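Local coordinates for UDP-N-acetylglucosamine--peptide N-acetylglucosaminyltransferase stabilizing protein GtfB (Streptococcus gordonii, PDB 5E9T) that works with GtfA to attach the first GlcNAc to the serine-rich adhesin GspB, as the substrate-binding, stabilizing partner in a GtfA-GtfB heterotetramer, at residues B[188-200]-B[209-222]. Numbering follows the deposited sequence.
Sequences DLDLDHILFNSLA and LTGRAGQDILFWQE
Leu195 pairs with Ile217, and Phe196 with Leu218, where strands 194-196 and 216-219 run side by side and parallel, as the two strands of a beta-alpha-beta unit in the parallel sheet of a Rossmann-like domain. The axes of the two short strands approach to 4.6 Å, at 9° to each other. Phe196 N donates to Ile217 O (3.0 Å), and Phe196 O accepts from Phe219 N (2.8 Å). At the start of strand 194-196, Ile194 N donates to Asp216 OD1 (2.8 Å) from above the carboxylate plane. Leu195 and Ile217 share one face of the sheet. There Leu195 CD2 meets Ile217 CD1 (3.6 Å) and reaches the CE1 corner of the Phe219 ring. Phe196 and Leu218 lie on the other face. Phe196 CG stands between its backbone N and carbonyl carbon (chi1 54°), which lays one ring face over Ile217 O and Leu218 CA. Its CE2 touches Leu218 CB (3.4 Å). Farther along, Leu199 CD2 packs on Leu218 CD2 (3.5 Å) and Leu199 CD1 on Trp220 CZ3. Arg242 forms a salt bridge with Asp216 OD1, and Ser206 OG is hydrogen-bonded to Asp216 OD2. Helix 201-207 makes the crossover. Strand 2-5 flanks 194-196, strand 243-247 flanks 216-219, and helix 10-21 packs on Asn197, Phe219 and Gln221.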
ATOM      1  N   ASP B 188      41.133  30.477  -6.896  1.00 59.92           N
ATOM      2  CA  ASP B 188      42.411  31.076  -7.278  1.00 59.70           C
ATOM      3  C   ASP B 188      43.560  30.095  -7.052  1.00 58.39           C
ATOM      4  O   ASP B 188      44.649  30.467  -6.614  1.00 64.80           O
ATOM      5  CB  ASP B 188      42.644  32.393  -6.531  1.00 61.34           C
ATOM      6  CG  ASP B 188      43.789  33.199  -7.105  1.00 73.02           C
ATOM      7  OD1 ASP B 188      44.280  32.845  -8.199  1.00 81.83           O
ATOM      8  OD2 ASP B 188      44.194  34.189  -6.464  1.00 74.78           O
ATOM      9  N   LEU B 189      43.309  28.823  -7.345  1.00 52.15           N
ATOM     10  CA  LEU B 189      44.307  27.789  -7.129  1.00 53.03           C
ATOM     11  C   LEU B 189      45.375  27.845  -8.210  1.00 53.79           C
ATOM     12  O   LEU B 189      45.082  28.049  -9.394  1.00 50.40           O
ATOM     13  CB  LEU B 189      43.652  26.411  -7.108  1.00 55.29           C
ATOM     14  CG  LEU B 189      42.474  26.296  -6.155  1.00 58.93           C
ATOM     15  CD1 LEU B 189      41.930  24.874  -6.158  1.00 60.79           C
ATOM     16  CD2 LEU B 189      42.877  26.755  -4.749  1.00 57.06           C
ATOM     17  N   ASP B 190      46.620  27.644  -7.793  1.00 59.14           N
ATOM     18  CA  ASP B 190      47.754  27.749  -8.694  1.00 62.59           C
ATOM     19  C   ASP B 190      47.863  26.481  -9.535  1.00 61.76           C
ATOM     20  O   ASP B 190      48.003  25.376  -8.998  1.00 67.01           O
ATOM     21  CB  ASP B 190      49.031  27.988  -7.900  1.00 75.93           C
ATOM     22  CG  ASP B 190      50.226  28.128  -8.791  1.00 84.13           C
ATOM     23  OD1 ASP B 190      50.018  28.295 -10.004  1.00 88.65           O
ATOM     24  OD2 ASP B 190      51.364  28.075  -8.298  1.00 86.24           O
ATOM     25  N   LEU B 191      47.795  26.652 -10.853  1.00 61.98           N
ATOM     26  CA  LEU B 191      47.648  25.579 -11.826  1.00 65.46           C
ATOM     27  C   LEU B 191      48.971  25.122 -12.461  1.00 65.56           C
ATOM     28  O   LEU B 191      48.934  24.589 -13.574  1.00 55.20           O
ATOM     29  CB  LEU B 191      46.613  25.969 -12.884  1.00 63.39           C
ATOM     30  CG  LEU B 191      45.189  25.800 -12.316  1.00 59.05           C
ATOM     31  CD1 LEU B 191      44.114  26.489 -13.155  1.00 60.45           C
ATOM     32  CD2 LEU B 191      44.840  24.324 -12.109  1.00 55.37           C
ATOM     33  N   ASP B 192      50.135  25.396 -11.834  1.00 70.75           N
ATOM     34  CA  ASP B 192      51.422  24.917 -12.366  1.00 77.73           C
ATOM     35  C   ASP B 192      51.292  23.515 -12.888  1.00 78.91           C
ATOM     36  O   ASP B 192      51.729  23.195 -14.001  1.00 78.61           O
ATOM     37  CB  ASP B 192      52.525  24.803 -11.297  1.00 90.91           C
ATOM     38  CG  ASP B 192      52.625  25.977 -10.381  1.00100.89           C
ATOM     39  OD1 ASP B 192      53.346  25.863  -9.391  1.00110.14           O
ATOM     40  OD2 ASP B 192      52.034  27.008 -10.652  1.00104.06           O
ATOM     41  N   HIS B 193      50.724  22.667 -12.044  1.00 81.30           N
ATOM     42  CA  HIS B 193      50.758  21.233 -12.202  1.00 80.48           C
ATOM     43  C   HIS B 193      49.440  20.703 -11.682  1.00 74.11           C
ATOM     44  O   HIS B 193      48.962  21.146 -10.635  1.00 76.05           O
ATOM     45  CB  HIS B 193      51.935  20.639 -11.427  1.00 83.31           C
ATOM     46  CG  HIS B 193      53.269  21.021 -11.984  1.00 85.91           C
ATOM     47  ND1 HIS B 193      53.649  20.710 -13.271  1.00 89.88           N
ATOM     48  CD2 HIS B 193      54.307  21.697 -11.438  1.00 84.38           C
ATOM     49  CE1 HIS B 193      54.865  21.171 -13.493  1.00 90.16           C
ATOM     50  NE2 HIS B 193      55.288  21.772 -12.396  1.00 87.70           N
ATOM     51  N   ILE B 194      48.854  19.774 -12.418  1.00 64.10           N
ATOM     52  CA  ILE B 194      47.654  19.085 -11.992  1.00 59.34           C
ATOM     53  C   ILE B 194      48.021  17.612 -11.924  1.00 58.44           C
ATOM     54  O   ILE B 194      48.265  16.982 -12.957  1.00 56.31           O
ATOM     55  CB  ILE B 194      46.484  19.328 -12.956  1.00 59.08           C
ATOM     56  CG1 ILE B 194      46.064  20.802 -12.934  1.00 55.65           C
ATOM     57  CG2 ILE B 194      45.315  18.418 -12.620  1.00 59.50           C
ATOM     58  CD1 ILE B 194      44.970  21.141 -13.922  1.00 50.38           C
ATOM     59  N   LEU B 195      48.082  17.056 -10.725  1.00 57.35           N
ATOM     60  CA  LEU B 195      48.267  15.619 -10.595  1.00 55.61           C
ATOM     61  C   LEU B 195      46.901  15.000 -10.364  1.00 58.03           C
ATOM     62  O   LEU B 195      46.178  15.401  -9.446  1.00 61.16           O
ATOM     63  CB  LEU B 195      49.226  15.260  -9.470  1.00 53.22           C
ATOM     64  CG  LEU B 195      50.535  15.985  -9.660  1.00 57.57           C
ATOM     65  CD1 LEU B 195      50.508  16.820  -8.448  1.00 59.10           C
ATOM     66  CD2 LEU B 195      51.773  15.109  -9.650  1.00 58.27           C
ATOM     67  N   PHE B 196      46.547  14.037 -11.207  1.00 57.86           N
ATOM     68  CA  PHE B 196      45.227  13.435 -11.168  1.00 55.98           C
ATOM     69  C   PHE B 196      45.344  11.935 -11.384  1.00 54.94           C
ATOM     70  O   PHE B 196      46.318  11.439 -11.956  1.00 50.06           O
ATOM     71  CB  PHE B 196      44.293  14.070 -12.205  1.00 54.19           C
ATOM     72  CG  PHE B 196      44.837  14.068 -13.592  1.00 49.55           C
ATOM     73  CD1 PHE B 196      45.683  15.076 -14.019  1.00 50.84           C
ATOM     74  CD2 PHE B 196      44.486  13.068 -14.480  1.00 47.51           C
ATOM     75  CE1 PHE B 196      46.176  15.078 -15.300  1.00 57.60           C
ATOM     76  CE2 PHE B 196      44.974  13.067 -15.766  1.00 52.82           C
ATOM     77  CZ  PHE B 196      45.821  14.070 -16.177  1.00 58.40           C
ATOM     78  N   ASN B 197      44.356  11.210 -10.858  1.00 60.21           N
ATOM     79  CA  ASN B 197      44.382   9.754 -10.808  1.00 62.27           C
ATOM     80  C   ASN B 197      43.527   9.026 -11.846  1.00 61.19           C
ATOM     81  O   ASN B 197      43.473   7.793 -11.796  1.00 62.44           O
ATOM     82  CB  ASN B 197      43.979   9.285  -9.407  1.00 65.14           C
ATOM     83  CG  ASN B 197      42.599   9.740  -9.028  1.00 73.13           C
ATOM     84  OD1 ASN B 197      42.140  10.783  -9.485  1.00 76.46           O
ATOM     85  ND2 ASN B 197      41.926   8.969  -8.184  1.00 78.04           N
ATOM     86  N   SER B 198      42.823   9.709 -12.755  1.00 60.91           N
ATOM     87  CA  SER B 198      41.991   8.949 -13.685  1.00 63.43           C
ATOM     88  C   SER B 198      41.780   9.682 -15.006  1.00 63.62           C
ATOM     89  O   SER B 198      42.165  10.841 -15.178  1.00 68.70           O
ATOM     90  CB  SER B 198      40.628   8.615 -13.067  1.00 63.27           C
ATOM     91  OG  SER B 198      39.812   7.916 -13.991  1.00 61.58           O
ATOM     92  N   LEU B 199      41.126   8.975 -15.932  1.00 57.40           N
ATOM     93  CA  LEU B 199      40.819   9.445 -17.278  1.00 59.38           C
ATOM     94  C   LEU B 199      39.408  10.007 -17.398  1.00 62.34           C
ATOM     95  O   LEU B 199      38.951  10.291 -18.511  1.00 64.13           O
ATOM     96  CB  LEU B 199      41.046   8.321 -18.288  1.00 60.26           C
ATOM     97  CG  LEU B 199      42.540   8.011 -18.407  1.00 58.30           C
ATOM     98  CD1 LEU B 199      42.823   6.935 -19.441  1.00 62.88           C
ATOM     99  CD2 LEU B 199      43.296   9.289 -18.733  1.00 55.00           C
ATOM    100  N   ALA B 200      38.701  10.137 -16.279  1.00 60.97           N
ATOM    101  CA  ALA B 200      37.412  10.810 -16.198  1.00 53.35           C
ATOM    102  C   ALA B 200      37.621  12.318 -16.140  1.00 50.15           C
ATOM    103  O   ALA B 200      38.652  12.822 -16.598  1.00 49.86           O
ATOM    104  CB  ALA B 200      36.617  10.318 -14.989  1.00 52.24           C
ATOM    105  N   LEU B 209      42.418  22.523 -20.708  1.00 79.71           N
ATOM    106  CA  LEU B 209      43.204  23.680 -20.296  1.00 81.01           C
ATOM    107  C   LEU B 209      44.440  23.923 -21.163  1.00 77.77           C
ATOM    108  O   LEU B 209      45.273  24.759 -20.798  1.00 72.71           O
ATOM    109  CB  LEU B 209      43.595  23.563 -18.822  1.00 77.88           C
ATOM    110  CG  LEU B 209      42.733  24.453 -17.919  1.00 73.71           C
ATOM    111  CD1 LEU B 209      43.026  24.202 -16.453  1.00 70.59           C
ATOM    112  CD2 LEU B 209      42.945  25.920 -18.266  1.00 75.38           C
ATOM    113  N   THR B 210      44.597  23.189 -22.273  1.00 76.00           N
ATOM    114  CA  THR B 210      45.805  23.294 -23.096  1.00 75.97           C
ATOM    115  C   THR B 210      46.168  24.739 -23.428  1.00 78.53           C
ATOM    116  O   THR B 210      47.355  25.067 -23.550  1.00 77.93           O
ATOM    117  CB  THR B 210      45.629  22.500 -24.395  1.00 76.00           C
ATOM    118  OG1 THR B 210      45.224  21.159 -24.088  1.00 74.43           O
ATOM    119  CG2 THR B 210      46.935  22.456 -25.196  1.00 78.84           C
ATOM    120  N   GLY B 211      45.170  25.615 -23.580  1.00 78.52           N
ATOM    121  CA  GLY B 211      45.458  27.017 -23.847  1.00 76.87           C
ATOM    122  C   GLY B 211      46.379  27.639 -22.816  1.00 81.82           C
ATOM    123  O   GLY B 211      47.258  28.435 -23.153  1.00 85.17           O
ATOM    124  N   ARG B 212      46.180  27.300 -21.546  1.00 85.23           N
ATOM    125  CA  ARG B 212      47.060  27.749 -20.478  1.00 86.60           C
ATOM    126  C   ARG B 212      48.299  26.855 -20.389  1.00 83.11           C
ATOM    127  O   ARG B 212      48.273  25.680 -20.769  1.00 73.42           O
ATOM    128  CB  ARG B 212      46.293  27.774 -19.154  1.00 87.63           C
ATOM    129  CG  ARG B 212      47.059  28.351 -17.984  1.00 91.22           C
ATOM    130  CD  ARG B 212      47.652  27.243 -17.145  1.00 96.25           C
ATOM    131  NE  ARG B 212      48.674  27.735 -16.233  1.00101.79           N
ATOM    132  CZ  ARG B 212      48.420  28.487 -15.172  1.00107.35           C
ATOM    133  NH1 ARG B 212      49.413  28.890 -14.392  1.00107.79           N
ATOM    134  NH2 ARG B 212      47.173  28.834 -14.890  1.00112.93           N
ATOM    135  N   ALA B 213      49.390  27.426 -19.876  1.00 88.16           N
ATOM    136  CA  ALA B 213      50.693  26.770 -19.853  1.00 93.24           C
ATOM    137  C   ALA B 213      50.967  26.122 -18.500  1.00 91.98           C
ATOM    138  O   ALA B 213      50.822  26.758 -17.450  1.00 90.19           O
ATOM    139  CB  ALA B 213      51.809  27.760 -20.188  1.00 95.54           C
ATOM    140  N   GLY B 214      51.374  24.866 -18.547  1.00 86.41           N
ATOM    141  CA  GLY B 214      51.752  24.077 -17.394  1.00 76.31           C
ATOM    142  C   GLY B 214      51.735  22.628 -17.809  1.00 74.60           C
ATOM    143  O   GLY B 214      51.195  22.269 -18.855  1.00 84.19           O
ATOM    144  N   GLN B 215      52.335  21.777 -16.989  1.00 68.18           N
ATOM    145  CA  GLN B 215      52.253  20.363 -17.321  1.00 71.17           C
ATOM    146  C   GLN B 215      51.858  19.537 -16.112  1.00 69.88           C
ATOM    147  O   GLN B 215      52.281  19.797 -14.981  1.00 62.86           O
ATOM    148  CB  GLN B 215      53.539  19.806 -17.951  1.00 73.48           C
ATOM    149  CG  GLN B 215      54.708  19.615 -17.033  1.00 76.30           C
ATOM    150  CD  GLN B 215      55.710  20.731 -17.177  1.00 81.82           C
ATOM    151  OE1 GLN B 215      55.340  21.901 -17.276  1.00 85.33           O
ATOM    152  NE2 GLN B 215      56.987  20.378 -17.224  1.00 81.91           N
ATOM    153  N   ASP B 216      51.042  18.532 -16.390  1.00 70.03           N
ATOM    154  CA  ASP B 216      50.307  17.780 -15.398  1.00 63.11           C
ATOM    155  C   ASP B 216      50.679  16.309 -15.512  1.00 57.75           C
ATOM    156  O   ASP B 216      51.134  15.843 -16.559  1.00 59.97           O
ATOM    157  CB  ASP B 216      48.801  17.978 -15.600  1.00 66.64           C
ATOM    158  CG  ASP B 216      48.428  19.426 -15.839  1.00 72.59           C
ATOM    159  OD1 ASP B 216      48.956  20.296 -15.120  1.00 74.89           O
ATOM    160  OD2 ASP B 216      47.607  19.692 -16.743  1.00 74.76           O
ATOM    161  N   ILE B 217      50.497  15.578 -14.421  1.00 55.94           N
ATOM    162  CA  ILE B 217      50.826  14.164 -14.376  1.00 55.60           C
ATOM    163  C   ILE B 217      49.567  13.378 -14.058  1.00 59.54           C
ATOM    164  O   ILE B 217      48.752  13.792 -13.225  1.00 63.05           O
ATOM    165  CB  ILE B 217      51.928  13.859 -13.344  1.00 50.21           C
ATOM    166  CG1 ILE B 217      52.980  14.948 -13.368  1.00 44.82           C
ATOM    167  CG2 ILE B 217      52.564  12.504 -13.616  1.00 48.70           C
ATOM    168  CD1 ILE B 217      54.017  14.706 -12.380  1.00 44.41           C
ATOM    169  N   LEU B 218      49.414  12.243 -14.727  1.00 59.18           N
ATOM    170  CA  LEU B 218      48.334  11.308 -14.453  1.00 61.22           C
ATOM    171  C   LEU B 218      48.929  10.072 -13.800  1.00 64.33           C
ATOM    172  O   LEU B 218      49.785   9.404 -14.391  1.00 69.81           O
ATOM    173  CB  LEU B 218      47.583  10.927 -15.727  1.00 56.45           C
ATOM    174  CG  LEU B 218      46.867   9.585 -15.641  1.00 57.69           C
ATOM    175  CD1 LEU B 218      45.701   9.611 -14.641  1.00 62.38           C
ATOM    176  CD2 LEU B 218      46.391   9.163 -17.019  1.00 54.61           C
ATOM    177  N   PHE B 219      48.474   9.769 -12.591  1.00 57.50           N
ATOM    178  CA  PHE B 219      48.845   8.529 -11.926  1.00 52.67           C
ATOM    179  C   PHE B 219      47.765   7.516 -12.260  1.00 51.04           C
ATOM    180  O   PHE B 219      46.646   7.602 -11.746  1.00 56.98           O
ATOM    181  CB  PHE B 219      48.957   8.719 -10.417  1.00 57.71           C
ATOM    182  CG  PHE B 219      49.929   9.780 -10.009  1.00 55.59           C
ATOM    183  CD1 PHE B 219      49.668  11.112 -10.269  1.00 53.68           C
ATOM    184  CD2 PHE B 219      51.092   9.446  -9.343  1.00 54.47           C
ATOM    185  CE1 PHE B 219      50.549  12.084  -9.894  1.00 53.49           C
ATOM    186  CE2 PHE B 219      51.981  10.421  -8.955  1.00 51.22           C
ATOM    187  CZ  PHE B 219      51.709  11.744  -9.233  1.00 53.30           C
ATOM    188  N   TRP B 220      48.101   6.547 -13.100  1.00 49.95           N
ATOM    189  CA  TRP B 220      47.110   5.611 -13.608  1.00 57.50           C
ATOM    190  C   TRP B 220      47.079   4.399 -12.688  1.00 65.59           C
ATOM    191  O   TRP B 220      48.053   3.644 -12.607  1.00 65.40           O
ATOM    192  CB  TRP B 220      47.420   5.209 -15.042  1.00 57.55           C
ATOM    193  CG  TRP B 220      46.570   4.077 -15.450  1.00 56.63           C
ATOM    194  CD1 TRP B 220      46.914   2.765 -15.447  1.00 57.17           C
ATOM    195  CD2 TRP B 220      45.204   4.138 -15.876  1.00 57.36           C
ATOM    196  NE1 TRP B 220      45.853   2.003 -15.849  1.00 56.80           N
ATOM    197  CE2 TRP B 220      44.794   2.819 -16.132  1.00 58.00           C
ATOM    198  CE3 TRP B 220      44.294   5.180 -16.078  1.00 60.04           C
ATOM    199  CZ2 TRP B 220      43.514   2.506 -16.582  1.00 60.15           C
ATOM    200  CZ3 TRP B 220      43.019   4.868 -16.522  1.00 61.92           C
ATOM    201  CH2 TRP B 220      42.642   3.542 -16.768  1.00 62.05           C
ATOM    202  N   GLN B 221      45.977   4.248 -11.954  1.00 68.75           N
ATOM    203  CA  GLN B 221      45.860   3.220 -10.934  1.00 65.33           C
ATOM    204  C   GLN B 221      45.000   2.016 -11.309  1.00 67.68           C
ATOM    205  O   GLN B 221      44.932   1.069 -10.518  1.00 67.01           O
ATOM    206  CB  GLN B 221      45.332   3.865  -9.648  1.00 61.05           C
ATOM    207  CG  GLN B 221      45.959   5.236  -9.434  1.00 59.88           C
ATOM    208  CD  GLN B 221      45.784   5.766  -8.033  1.00 60.52           C
ATOM    209  OE1 GLN B 221      44.992   6.679  -7.798  1.00 64.41           O
ATOM    210  NE2 GLN B 221      46.534   5.206  -7.092  1.00 56.03           N
ATOM    211  N   GLU B 222      44.356   2.002 -12.470  1.00 72.00           N
ATOM    212  CA  GLU B 222      43.404   0.939 -12.777  1.00 74.97           C
ATOM    213  C   GLU B 222      44.094  -0.203 -13.513  1.00 78.76           C
ATOM    214  O   GLU B 222      45.262  -0.102 -13.898  1.00 78.27           O
ATOM    215  CB  GLU B 222      42.245   1.518 -13.592  1.00 70.35           C
ATOM    216  CG  GLU B 222      41.301   2.395 -12.780  1.00 71.52           C
ATOM    217  CD  GLU B 222      40.746   3.561 -13.575  1.00 79.07           C
ATOM    218  OE1 GLU B 222      40.153   3.327 -14.650  1.00 85.44           O
ATOM    219  OE2 GLU B 222      40.907   4.715 -13.123  1.00 80.57           O
TER